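Local coordinates for glyoxalase family protein (Bacillus cereus, PDB 1SS4) that is of uncharacterised function but is probably a metal-binding vicinal oxygen chelate protein, perhaps with methylmalonyl-CoA epimerase activity, at residues R87-P90 / V91-G95. Residues are numbered along the deposited sequence; the frame is centred on the assembly and turned at random.
Sequences RTAP and VNALG
The ring of P90 has the methyl group of A93 over one face. CB of A93 lies almost straight above the ring, with CG of P90 the nearest ring atom at 4.1 Å. The side-chain amide of N92 comes to the CB edge of the same ring. Its OD1 is 3.7 Å from CB of P90. The amide plane stands steeply to the ring, at roughly 75°, and CB of P90 lies off that plane, so the ring and amide do not stack. CG of N92 sits between the backbone N and the carbonyl carbon (chi1 56°), which turns OD1 back to the ring. The other end of the amide reaches across the dimer interface: ND2 donates to the backbone O of P81 in the second subunit. That bond probably fixes which way the amide is turned.

CB of A93 also touches the backbone. It is 3.4 Å from O of P90. CB of A89 is more distant from CB of A93, at 4.5 Å, and adds only a loose apolar contact. No hydrogen bond joins 87-90 to 91-95. The fold-back comes from the backbone: N92 is the centre of an inverse gamma turn, closed by a weak bond of 3.0 Å from N of A93 to O of V91. On the upstream side, O of A89 accepts from NH2 of R137. The side chain of A89 is about 3 Å from a bound formate, probably from the crystallisation liquor, and about 6 Å from a sodium ion.

From G95 the chain enters strand 95-103, and G95 pairs antiparallel with a strand of the second subunit. The turn thus lies in the linker between the two beta-alpha-beta-beta-beta modules, an arrangement typical of the vicinal oxygen chelate (glyoxalase) fold.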
ATOM      1  N   ARG A  87      -7.253   1.969 -10.337  1.00 20.33           N
ATOM      2  CA  ARG A  87      -6.197   1.020 -10.688  1.00 18.29           C
ATOM      3  C   ARG A  87      -5.213   1.610 -11.690  1.00 20.45           C
ATOM      4  O   ARG A  87      -4.021   1.354 -11.596  1.00 19.47           O
ATOM      5  CB  ARG A  87      -6.792  -0.253 -11.277  1.00 20.26           C
ATOM      6  CG  ARG A  87      -7.458  -1.164 -10.265  1.00 19.26           C
ATOM      7  CD  ARG A  87      -8.178  -2.309 -11.003  1.00 24.61           C
ATOM      8  NE  ARG A  87      -9.125  -1.811 -12.007  1.00 23.74           N
ATOM      9  CZ  ARG A  87      -9.767  -2.583 -12.887  1.00 24.27           C
ATOM     10  NH1 ARG A  87      -9.572  -3.907 -12.899  1.00 20.35           N
ATOM     11  NH2 ARG A  87     -10.604  -2.037 -13.761  1.00 20.37           N
ATOM     12  N   THR A  88      -5.710   2.398 -12.641  1.00 19.16           N
ATOM     13  CA  THR A  88      -4.823   2.993 -13.632  1.00 20.80           C
ATOM     14  C   THR A  88      -4.640   4.502 -13.437  1.00 21.53           C
ATOM     15  O   THR A  88      -4.459   5.242 -14.396  1.00 21.47           O
ATOM     16  CB  THR A  88      -5.317   2.674 -15.083  1.00 24.59           C
ATOM     17  OG1 THR A  88      -6.733   2.856 -15.171  1.00 27.33           O
ATOM     18  CG2 THR A  88      -4.991   1.213 -15.452  1.00 27.21           C
ATOM     19  N   ALA A  89      -4.686   4.954 -12.189  1.00 18.83           N
ATOM     20  CA  ALA A  89      -4.518   6.375 -11.895  1.00 20.28           C
ATOM     21  C   ALA A  89      -3.146   6.827 -12.375  1.00 21.79           C
ATOM     22  O   ALA A  89      -2.200   6.024 -12.431  1.00 20.82           O
ATOM     23  CB  ALA A  89      -4.638   6.617 -10.375  1.00 19.89           C
ATOM     24  N   PRO A  90      -3.019   8.099 -12.758  1.00 20.63           N
ATOM     25  CA  PRO A  90      -1.692   8.536 -13.206  1.00 21.16           C
ATOM     26  C   PRO A  90      -0.689   8.508 -12.049  1.00 22.20           C
ATOM     27  O   PRO A  90      -1.076   8.503 -10.869  1.00 20.56           O
ATOM     28  CB  PRO A  90      -1.933   9.949 -13.739  1.00 23.28           C
ATOM     29  CG  PRO A  90      -3.245  10.365 -13.162  1.00 26.49           C
ATOM     30  CD  PRO A  90      -4.056   9.104 -13.046  1.00 22.59           C
ATOM     31  N   VAL A  91       0.597   8.465 -12.383  1.00 19.68           N
ATOM     32  CA  VAL A  91       1.614   8.448 -11.344  1.00 20.82           C
ATOM     33  C   VAL A  91       1.481   9.730 -10.515  1.00 21.36           C
ATOM     34  O   VAL A  91       1.568   9.689  -9.284  1.00 20.42           O
ATOM     35  CB  VAL A  91       3.032   8.372 -11.950  1.00 22.17           C
ATOM     36  CG1 VAL A  91       4.073   8.509 -10.857  1.00 20.82           C
ATOM     37  CG2 VAL A  91       3.207   7.050 -12.709  1.00 21.02           C
ATOM     38  N   ASN A  92       1.266  10.864 -11.184  1.00 20.26           N
ATOM     39  CA  ASN A  92       1.137  12.129 -10.462  1.00 19.71           C
ATOM     40  C   ASN A  92      -0.314  12.386 -10.030  1.00 18.98           C
ATOM     41  O   ASN A  92      -1.012  13.264 -10.560  1.00 19.68           O
ATOM     42  CB  ASN A  92       1.709  13.306 -11.303  1.00 19.33           C
ATOM     43  CG  ASN A  92       1.057  13.436 -12.693  1.00 21.84           C
ATOM     44  OD1 ASN A  92       0.744  12.434 -13.354  1.00 23.29           O
ATOM     45  ND2 ASN A  92       0.877  14.675 -13.147  1.00 20.43           N
ATOM     46  N   ALA A  93      -0.765  11.568  -9.078  1.00 19.41           N
ATOM     47  CA  ALA A  93      -2.111  11.666  -8.515  1.00 19.39           C
ATOM     48  C   ALA A  93      -1.989  11.477  -7.020  1.00 17.96           C
ATOM     49  O   ALA A  93      -1.097  10.781  -6.543  1.00 20.39           O
ATOM     50  CB  ALA A  93      -3.038  10.577  -9.093  1.00 21.05           C
ATOM     51  N   LEU A  94      -2.893  12.090  -6.283  1.00 17.89           N
ATOM     52  CA  LEU A  94      -2.893  11.982  -4.832  1.00 18.09           C
ATOM     53  C   LEU A  94      -3.479  10.646  -4.377  1.00 18.21           C
ATOM     54  O   LEU A  94      -4.458  10.165  -4.950  1.00 18.28           O
ATOM     55  CB  LEU A  94      -3.680  13.153  -4.230  1.00 19.86           C
ATOM     56  CG  LEU A  94      -3.053  14.534  -4.491  1.00 19.90           C
ATOM     57  CD1 LEU A  94      -4.140  15.609  -4.522  1.00 24.01           C
ATOM     58  CD2 LEU A  94      -1.985  14.835  -3.432  1.00 18.08           C
ATOM     59  N   GLY A  95      -2.872  10.059  -3.347  1.00 18.15           N
ATOM     60  CA  GLY A  95      -3.338   8.784  -2.815  1.00 18.17           C
ATOM     61  C   GLY A  95      -2.305   7.666  -2.972  1.00 19.05           C
ATOM     62  O   GLY A  95      -1.177   7.901  -3.411  1.00 16.28           O
TER